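Local structure of dual specificity phosphatase 28 (Homo sapiens, 5Y15) at residues V36-R42 and A157-A161; V70-R74 and R130-V134; C135-L139 and A150-V154. The protein is an atypical dual-specificity protein phosphatase that hydrolyses a synthetic aryl phosphate in vitro but has almost no detectable activity on phosphotyrosine and even less on phosphothreonine. The protein carries 2 engineered substitutions. One frame throughout, in Å; residues are numbered along the deposited sequence.

How the interactions relate
Interaction 1 lies near the surface, while interactions 2 and 3 are buried. Interactions 1 and 2 each include a strand of the mixed sheet, the outer strand 40-44 and strand 66-71 respectively, and interaction 3 packs against the sheet from its helices; interactions 2 and 3 share helix 130-142, using its first turn and its middle. The chemistry follows the place. In interaction 1 a buried arginine reaches out to a backbone carbonyl of the N-terminal loop; in interaction 2 an arginine holds a phosphate ion beside a valine contact; interaction 3 is almost wholly apolar packing between two helices. The three touch one another through Ala132, Val154 and Ala161.

Interaction 1 (V36-R42 and A157-A161)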
loop_
_atom_site.group_PDB
_atom_site.type_symbol
_atom_site.label_atom_id
_atom_site.label_comp_id
_atom_site.label_asym_id
_atom_site.label_seq_id
_atom_site.Cartn_x
_atom_site.Cartn_y
_atom_site.Cartn_z
ATOM N N VAL A 36 17.392 -15.294 9.897
ATOM C CA VAL A 36 18.585 -14.721 10.536
ATOM C C VAL A 36 18.166 -13.542 11.412
ATOM O O VAL A 36 17.450 -12.640 10.935
ATOM C CB VAL A 36 19.607 -14.290 9.471
ATOM C CG1 VAL A 36 20.672 -13.368 10.067
ATOM C CG2 VAL A 36 20.256 -15.515 8.825
ATOM N N PRO A 37 18.561 -13.507 12.701
ATOM C CA PRO A 37 18.265 -12.379 13.594
ATOM C C PRO A 37 19.050 -11.146 13.155
ATOM O O PRO A 37 19.955 -11.296 12.333
ATOM C CB PRO A 37 18.732 -12.882 14.971
ATOM C CG PRO A 37 18.837 -14.377 14.828
ATOM C CD PRO A 37 19.257 -14.595 13.408
ATOM N N PRO A 38 18.722 -9.951 13.676
ATOM C CA PRO A 38 17.630 -9.590 14.587
ATOM C C PRO A 38 16.286 -9.585 13.879
ATOM O O PRO A 38 16.266 -9.656 12.646
ATOM C CB PRO A 38 18.010 -8.170 15.045
ATOM C CG PRO A 38 19.467 -8.038 14.736
ATOM C CD PRO A 38 19.646 -8.822 13.476
ATOM N N PRO A 39 15.182 -9.500 14.642
ATOM C CA PRO A 39 13.861 -9.380 14.007
ATOM C C PRO A 39 13.811 -8.247 12.989
ATOM O O PRO A 39 13.499 -8.499 11.818
ATOM C CB PRO A 39 12.916 -9.122 15.191
ATOM C CG PRO A 39 13.807 -8.679 16.323
ATOM C CD PRO A 39 15.079 -9.451 16.112
ATOM N N LEU A 40 14.131 -7.013 13.394
ATOM C CA LEU A 40 14.062 -5.887 12.474
ATOM C C LEU A 40 15.264 -4.964 12.662
ATOM O O LEU A 40 15.879 -4.902 13.727
ATOM C CB LEU A 40 12.747 -5.111 12.631
ATOM C CG LEU A 40 12.367 -4.425 13.940
ATOM C CD1 LEU A 40 13.168 -3.167 14.143
ATOM C CD2 LEU A 40 10.904 -4.085 13.896
ATOM N N VAL A 41 15.567 -4.224 11.600
ATOM C CA VAL A 41 16.740 -3.367 11.501
ATOM C C VAL A 41 16.323 -1.994 10.989
ATOM O O VAL A 41 15.499 -1.885 10.072
ATOM C CB VAL A 41 17.785 -3.970 10.547
ATOM C CG1 VAL A 41 18.914 -3.015 10.421
ATOM C CG2 VAL A 41 18.269 -5.292 11.047
ATOM N N ARG A 42 16.882 -0.944 11.586
ATOM C CA ARG A 42 16.790 0.397 11.012
ATOM C C ARG A 42 17.722 0.484 9.808
ATOM O O ARG A 42 18.927 0.239 9.938
ATOM C CB ARG A 42 17.170 1.438 12.065
ATOM C CG ARG A 42 16.741 2.869 11.789
ATOM C CD ARG A 42 17.465 3.804 12.759
ATOM N NE ARG A 42 17.008 5.197 12.727
ATOM C CZ ARG A 42 17.669 6.194 12.136
ATOM N NH1 ARG A 42 18.816 5.950 11.505
ATOM N NH2 ARG A 42 17.184 7.437 12.169
ATOM N N ALA A 157 22.879 -2.034 7.051
ATOM C CA ALA A 157 21.908 -2.263 8.109
ATOM C C ALA A 157 21.609 -3.745 8.282
ATOM O O ALA A 157 21.369 -4.189 9.407
ATOM C CB ALA A 157 20.620 -1.488 7.819
ATOM N N ARG A 158 21.655 -4.519 7.198
ATOM C CA ARG A 158 21.342 -5.950 7.207
ATOM C C ARG A 158 22.427 -6.675 6.420
ATOM O O ARG A 158 22.384 -6.695 5.176
ATOM C CB ARG A 158 19.964 -6.210 6.613
ATOM C CG ARG A 158 19.539 -7.660 6.583
ATOM C CD ARG A 158 18.769 -8.025 7.856
ATOM N NE ARG A 158 18.073 -9.307 7.720
ATOM C CZ ARG A 158 17.816 -10.146 8.723
ATOM N NH1 ARG A 158 18.201 -9.869 9.964
ATOM N NH2 ARG A 158 17.167 -11.268 8.474
ATOM N N PRO A 159 23.442 -7.226 7.095
ATOM C CA PRO A 159 24.569 -7.828 6.356
ATOM C C PRO A 159 24.174 -8.955 5.433
ATOM O O PRO A 159 24.826 -9.148 4.400
ATOM C CB PRO A 159 25.505 -8.306 7.474
ATOM C CG PRO A 159 25.188 -7.372 8.608
ATOM C CD PRO A 159 23.721 -7.098 8.534
ATOM N N VAL A 160 23.147 -9.735 5.776
ATOM C CA VAL A 160 22.751 -10.823 4.898
ATOM C C VAL A 160 22.046 -10.337 3.639
ATOM O O VAL A 160 21.852 -11.134 2.708
ATOM C CB VAL A 160 21.876 -11.839 5.661
ATOM C CG1 VAL A 160 22.552 -12.203 6.980
ATOM C CG2 VAL A 160 20.471 -11.298 5.887
ATOM N N ALA A 161 21.648 -9.061 3.596
ATOM C CA ALA A 161 20.872 -8.537 2.474
ATOM C C ALA A 161 21.466 -8.951 1.143
ATOM O O ALA A 161 22.667 -8.797 0.907
ATOM C CB ALA A 161 20.764 -7.021 2.544
#
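Ala157, the last residue of helix 147-157, presses its methyl against strand 40-42: CB lies 3.5 Å from Val41 CG1, closer than carbons usually pack, and 3.2 Å from Arg42 O. Val41 CG1, anti to the backbone N (chi1 176°), points at the helix end.

The chain leaves helical geometry at Arg158, whose side chain carries the polar part of the contact. It bends at chi2 (91°), its CD passes 4.2 Å from Val41 CG2, and the guanidinium arrives at the N-terminal loop end-on. Both terminal nitrogens then grip one oxygen: NH2 gives a hydrogen bond of 2.8 Å to Val36 O, and NH1 a more bent one of 3.0 Å to the same Val36 O. That oxygen sits at the edge of the guanidinium, close to its plane, whereas the two nitrogens come to the carbonyl from the same face. Further bonds run from NE to Gly127 O and from NH2 to Asn126 O. These carbonyls belong to the phosphate-binding loop of the protein tyrosine phosphatase fold, so one buried arginine ties the segment ahead of the first strand to the loop of the active site. Beside it, the proline run passes through a cis peptide before Pro38, whose CD is 3.9 Å from Arg158 NH1.

Arg158 also starts a type I turn, closed by the bond from Ala161 N to Arg158 O. Within this turn Val160 offers CG1 to Val36 CG1 at 3.8 Å, the two valines lying alongside rather than end to end.

Interaction 2 (V70-R74 and R130-V134); sequences VNVSR and RSAAV. With PO4 (phosphate ion), chain C.
The guanidinium of Arg130 carries the carbonyl of Val72 over one face, with Val72 O 3.1 Å above the plane and displaced toward the rim. Ser73 CB lies over the same face, 3.4 Å from Arg130 NH1. For Val72 O the angle is too poor for a hydrogen bond from NE; the N-H groups are spent at the edges instead. NE reaches O3 of the phosphate ion at 3.0 Å, and NH2 gives a straighter bond (165°) to phosphate O4 at 3.1 Å. NH1 donates to Val91 O and to a water that also accepts from Arg74 N. CG stands beside the backbone N (chi1 -77°) and the bend at chi3 turns NE back, so NE and the backbone N share phosphate O3; the bond from Arg130 N is almost linear (172°), at 2.9 Å.

This is the signature arginine that ends the phosphate-binding loop of protein tyrosine phosphatases, at the first turn of helix 130-142. Asn126 N, Arg128 N and Ser129 N also donate to the ion, which probably came from the crystallisation liquor, while the nucleophile position, an engineered serine, Ser124, is hydrogen-bonded to Ser131 OG; in relatives a hydroxyl placed this way is thought to assist the catalytic cysteine.

Next to the polar layer the contact turns apolar. Val72, centre of an inverse gamma turn, lays CG1 3.6 Å from Arg130 CB and meets Val134 tip to tip, CG2 to CG2 at 3.8 Å. Ser73 is steadied by a hydrogen bond from its OG to Asn71 OD1. Val70 on strand 66-71 approaches Val134 of helix 130-142 more loosely, and both also touch Thr106 and Met110 of helix 100-115.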
loop_
_atom_site.group_PDB
_atom_site.type_symbol
_atom_site.label_atom_id
_atom_site.label_comp_id
_atom_site.label_asym_id
_atom_site.label_seq_id
_atom_site.Cartn_x
_atom_site.Cartn_y
_atom_site.Cartn_z
ATOM N N VAL A 70 5.050 -3.297 4.861
ATOM C CA VAL A 70 5.108 -3.719 3.471
ATOM C C VAL A 70 5.524 -5.174 3.489
ATOM O O VAL A 70 6.690 -5.489 3.766
ATOM C CB VAL A 70 6.080 -2.874 2.635
ATOM C CG1 VAL A 70 6.055 -3.333 1.159
ATOM C CG2 VAL A 70 5.752 -1.370 2.755
ATOM N N ASN A 71 4.576 -6.052 3.170
ATOM C CA ASN A 71 4.756 -7.505 3.201
ATOM C C ASN A 71 5.091 -7.898 1.775
ATOM O O ASN A 71 4.208 -7.949 0.922
ATOM C CB ASN A 71 3.467 -8.154 3.710
ATOM C CG ASN A 71 3.533 -9.693 3.836
ATOM O OD1 ASN A 71 4.443 -10.367 3.344
ATOM N ND2 ASN A 71 2.520 -10.244 4.482
ATOM N N VAL A 72 6.369 -8.127 1.492
ATOM C CA VAL A 72 6.801 -8.465 0.122
ATOM C C VAL A 72 6.821 -9.984 0.031
ATOM O O VAL A 72 7.862 -10.648 0.122
ATOM C CB VAL A 72 8.153 -7.834 -0.223
ATOM C CG1 VAL A 72 8.347 -7.796 -1.748
ATOM C CG2 VAL A 72 8.279 -6.423 0.406
ATOM N N SER A 73 5.646 -10.567 -0.220
ATOM C CA SER A 73 5.543 -12.013 -0.377
ATOM C C SER A 73 4.135 -12.369 -0.803
ATOM O O SER A 73 3.199 -11.589 -0.638
ATOM C CB SER A 73 5.852 -12.761 0.916
ATOM O OG SER A 73 4.736 -12.632 1.764
ATOM N N ARG A 74 3.979 -13.610 -1.251
ATOM C CA ARG A 74 2.654 -14.084 -1.600
ATOM C C ARG A 74 1.998 -14.811 -0.453
ATOM O O ARG A 74 0.770 -14.765 -0.339
ATOM C CB ARG A 74 2.730 -15.020 -2.805
ATOM C CG ARG A 74 3.231 -14.345 -4.056
ATOM C CD ARG A 74 3.170 -15.316 -5.205
ATOM N NE ARG A 74 3.679 -14.758 -6.451
ATOM C CZ ARG A 74 2.898 -14.318 -7.429
ATOM N NH1 ARG A 74 1.579 -14.356 -7.277
ATOM N NH2 ARG A 74 3.424 -13.833 -8.546
ATOM N N ARG A 130 13.583 -10.007 -1.115
ATOM C CA ARG A 130 12.443 -9.177 -1.495
ATOM C C ARG A 130 12.412 -7.855 -0.733
ATOM O O ARG A 130 12.236 -6.783 -1.330
ATOM C CB ARG A 130 11.144 -9.962 -1.293
ATOM C CG ARG A 130 10.920 -10.971 -2.422
ATOM C CD ARG A 130 9.793 -11.968 -2.110
ATOM N NE ARG A 130 10.058 -12.710 -0.885
ATOM C CZ ARG A 130 9.303 -13.704 -0.419
ATOM N NH1 ARG A 130 8.202 -14.100 -1.072
ATOM N NH2 ARG A 130 9.653 -14.294 0.712
ATOM N N SER A 131 12.510 -7.922 0.599
ATOM C CA SER A 131 12.428 -6.728 1.414
ATOM C C SER A 131 13.655 -5.843 1.225
ATOM O O SER A 131 13.543 -4.614 1.287
ATOM C CB SER A 131 12.262 -7.122 2.871
ATOM O OG SER A 131 13.367 -7.927 3.255
ATOM N N ALA A 132 14.811 -6.443 0.941
ATOM C CA ALA A 132 16.001 -5.644 0.705
ATOM C C ALA A 132 15.882 -4.900 -0.610
ATOM O O ALA A 132 16.311 -3.740 -0.717
ATOM C CB ALA A 132 17.248 -6.528 0.709
ATOM N N ALA A 133 15.305 -5.561 -1.619
ATOM C CA ALA A 133 15.099 -4.916 -2.910
ATOM C C ALA A 133 14.136 -3.746 -2.784
ATOM O O ALA A 133 14.390 -2.672 -3.334
ATOM C CB ALA A 133 14.578 -5.926 -3.931
ATOM N N VAL A 134 13.033 -3.926 -2.049
ATOM C CA VAL A 134 12.075 -2.824 -1.900
ATOM C C VAL A 134 12.695 -1.664 -1.116
ATOM O O VAL A 134 12.505 -0.488 -1.463
ATOM C CB VAL A 134 10.775 -3.323 -1.244
ATOM C CG1 VAL A 134 9.884 -2.145 -0.882
ATOM C CG2 VAL A 134 10.026 -4.278 -2.186
HETATM P P PO4 C . 13.431 -13.185 1.212
HETATM O O1 PO4 C . 13.971 -12.037 2.056
HETATM O O2 PO4 C . 14.547 -14.131 0.817
HETATM O O3 PO4 C . 12.892 -12.607 -0.063
HETATM O O4 PO4 C . 12.394 -13.855 2.098
HETATM O O HOH W 1 5.837 -16.059 -0.462
#

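Interaction 3 (C135-L139 and A150-V154); sequences CTAYL and AFQMV
Leu139 leaves its helix pointing at the facing one, and its CB already rests 3.7 Å from Ala150 CB. CG stands anti to the carbonyl carbon (chi1 -65°), and from it CD1 reaches over the first turn of the other segment. There CD1 lies 3.7 Å from the backbone oxygen of Ala150 and 4.1 Å from Met153 SD, the two side chains crossing at about a right angle, with Val154 CG2 only slightly farther away. The leucine thus fits among Ala150, Met153 and Val154, three residues on the same side of their helix.

One turn earlier, Thr136 takes over. Its CG2 faces Ala150 CB, and its backbone oxygen lies 3.6 Å from that same methyl; with so small a residue opposite, the backbones come close, the CA atoms of Thr136 and Ala150 being 5.2 Å apart. Thr136 OG1 sits against Val154 CG2 at 3.5 Å and at the edge of the Phe151 ring, nearly in its plane. The hydroxyl is not left without a polar partner in this apolar setting, because it is hydrogen-bonded to Ala132 O, one turn back in its own helix. Cys135 completes the interface through CB, 3.8 Å from Val154 CG2.

No hydrogen bond joins the two segments. Their axes pass 8.5 Å apart at 134°, about midway between perpendicular and antiparallel, as the chain doubles back between consecutive helices. Helix 130-142, which runs on from the phosphate-binding loop, has Tyr138 and Ala137 against helix 100-115. Leu139 and Val154 pack on strands 40-44 and 47-50 of the sheet, Cys135 on 47-50, and Phe151 meets Trp168 of helix 165-179 edge-to-face.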
loop_
_atom_site.group_PDB
_atom_site.type_symbol
_atom_site.label_atom_id
_atom_site.label_comp_id
_atom_site.label_asym_id
_atom_site.label_seq_id
_atom_site.Cartn_x
_atom_site.Cartn_y
_atom_site.Cartn_z
ATOM N N CYS A 135 13.440 -1.965 -0.044
ATOM C CA CYS A 135 14.118 -0.887 0.688
ATOM C C CYS A 135 15.082 -0.127 -0.219
ATOM O O CYS A 135 15.131 1.114 -0.210
ATOM C CB CYS A 135 14.864 -1.455 1.897
ATOM S SG CYS A 135 13.755 -1.813 3.249
ATOM N N THR A 136 15.849 -0.858 -1.023
ATOM C CA THR A 136 16.780 -0.215 -1.935
ATOM C C THR A 136 16.056 0.707 -2.912
ATOM O O THR A 136 16.431 1.885 -3.089
ATOM C CB THR A 136 17.543 -1.297 -2.684
ATOM O OG1 THR A 136 18.176 -2.143 -1.728
ATOM C CG2 THR A 136 18.578 -0.704 -3.601
ATOM N N ALA A 137 15.014 0.185 -3.562
ATOM C CA ALA A 137 14.257 0.995 -4.510
ATOM C C ALA A 137 13.653 2.221 -3.831
ATOM O O ALA A 137 13.546 3.299 -4.439
ATOM C CB ALA A 137 13.189 0.131 -5.192
ATOM N N TYR A 138 13.213 2.075 -2.585
ATOM C CA TYR A 138 12.640 3.221 -1.898
ATOM C C TYR A 138 13.695 4.302 -1.702
ATOM O O TYR A 138 13.430 5.494 -1.922
ATOM C CB TYR A 138 12.022 2.814 -0.556
ATOM C CG TYR A 138 11.604 4.027 0.248
ATOM C CD1 TYR A 138 10.406 4.678 -0.017
ATOM C CD2 TYR A 138 12.444 4.569 1.215
ATOM C CE1 TYR A 138 10.031 5.803 0.693
ATOM C CE2 TYR A 138 12.084 5.720 1.920
ATOM C CZ TYR A 138 10.886 6.329 1.650
ATOM O OH TYR A 138 10.530 7.454 2.355
ATOM N N LEU A 139 14.903 3.902 -1.295
ATOM C CA LEU A 139 15.952 4.892 -1.095
ATOM C C LEU A 139 16.328 5.576 -2.402
ATOM O O LEU A 139 16.618 6.779 -2.419
ATOM C CB LEU A 139 17.169 4.242 -0.449
ATOM C CG LEU A 139 16.885 3.727 0.959
ATOM C CD1 LEU A 139 18.120 3.017 1.469
ATOM C CD2 LEU A 139 16.530 4.908 1.863
ATOM N N ALA A 150 22.215 3.323 -2.171
ATOM C CA ALA A 150 21.002 2.800 -1.561
ATOM C C ALA A 150 21.240 1.379 -1.086
ATOM O O ALA A 150 20.979 1.038 0.081
ATOM C CB ALA A 150 19.837 2.837 -2.555
ATOM N N PHE A 151 21.802 0.544 -1.956
ATOM C CA PHE A 151 22.022 -0.818 -1.508
ATOM C C PHE A 151 23.076 -0.852 -0.414
ATOM O O PHE A 151 22.943 -1.628 0.533
ATOM C CB PHE A 151 22.419 -1.746 -2.652
ATOM C CG PHE A 151 22.565 -3.163 -2.202
ATOM C CD1 PHE A 151 21.459 -3.840 -1.692
ATOM C CD2 PHE A 151 23.786 -3.815 -2.253
ATOM C CE1 PHE A 151 21.562 -5.150 -1.235
ATOM C CE2 PHE A 151 23.900 -5.129 -1.814
ATOM C CZ PHE A 151 22.780 -5.798 -1.292
ATOM N N GLN A 152 24.111 0.007 -0.504
ATOM C CA GLN A 152 25.122 0.035 0.551
ATOM C C GLN A 152 24.492 0.311 1.907
ATOM O O GLN A 152 24.839 -0.327 2.905
ATOM C CB GLN A 152 26.201 1.085 0.247
ATOM C CG GLN A 152 27.304 1.115 1.292
ATOM C CD GLN A 152 27.889 2.519 1.496
ATOM O OE1 GLN A 152 29.004 2.816 1.054
ATOM N NE2 GLN A 152 27.131 3.385 2.168
ATOM N N MET A 153 23.536 1.236 1.964
ATOM C CA MET A 153 22.825 1.441 3.219
ATOM C C MET A 153 22.069 0.185 3.645
ATOM O O MET A 153 22.111 -0.209 4.819
ATOM C CB MET A 153 21.856 2.606 3.098
ATOM C CG MET A 153 22.514 3.960 3.015
ATOM S SD MET A 153 21.158 5.089 3.243
ATOM C CE MET A 153 20.941 4.918 5.010
ATOM N N VAL A 154 21.376 -0.468 2.712
ATOM C CA VAL A 154 20.610 -1.649 3.111
ATOM C C VAL A 154 21.550 -2.726 3.648
ATOM O O VAL A 154 21.336 -3.277 4.734
ATOM C CB VAL A 154 19.745 -2.159 1.943
ATOM C CG1 VAL A 154 19.091 -3.529 2.295
ATOM C CG2 VAL A 154 18.656 -1.139 1.601
#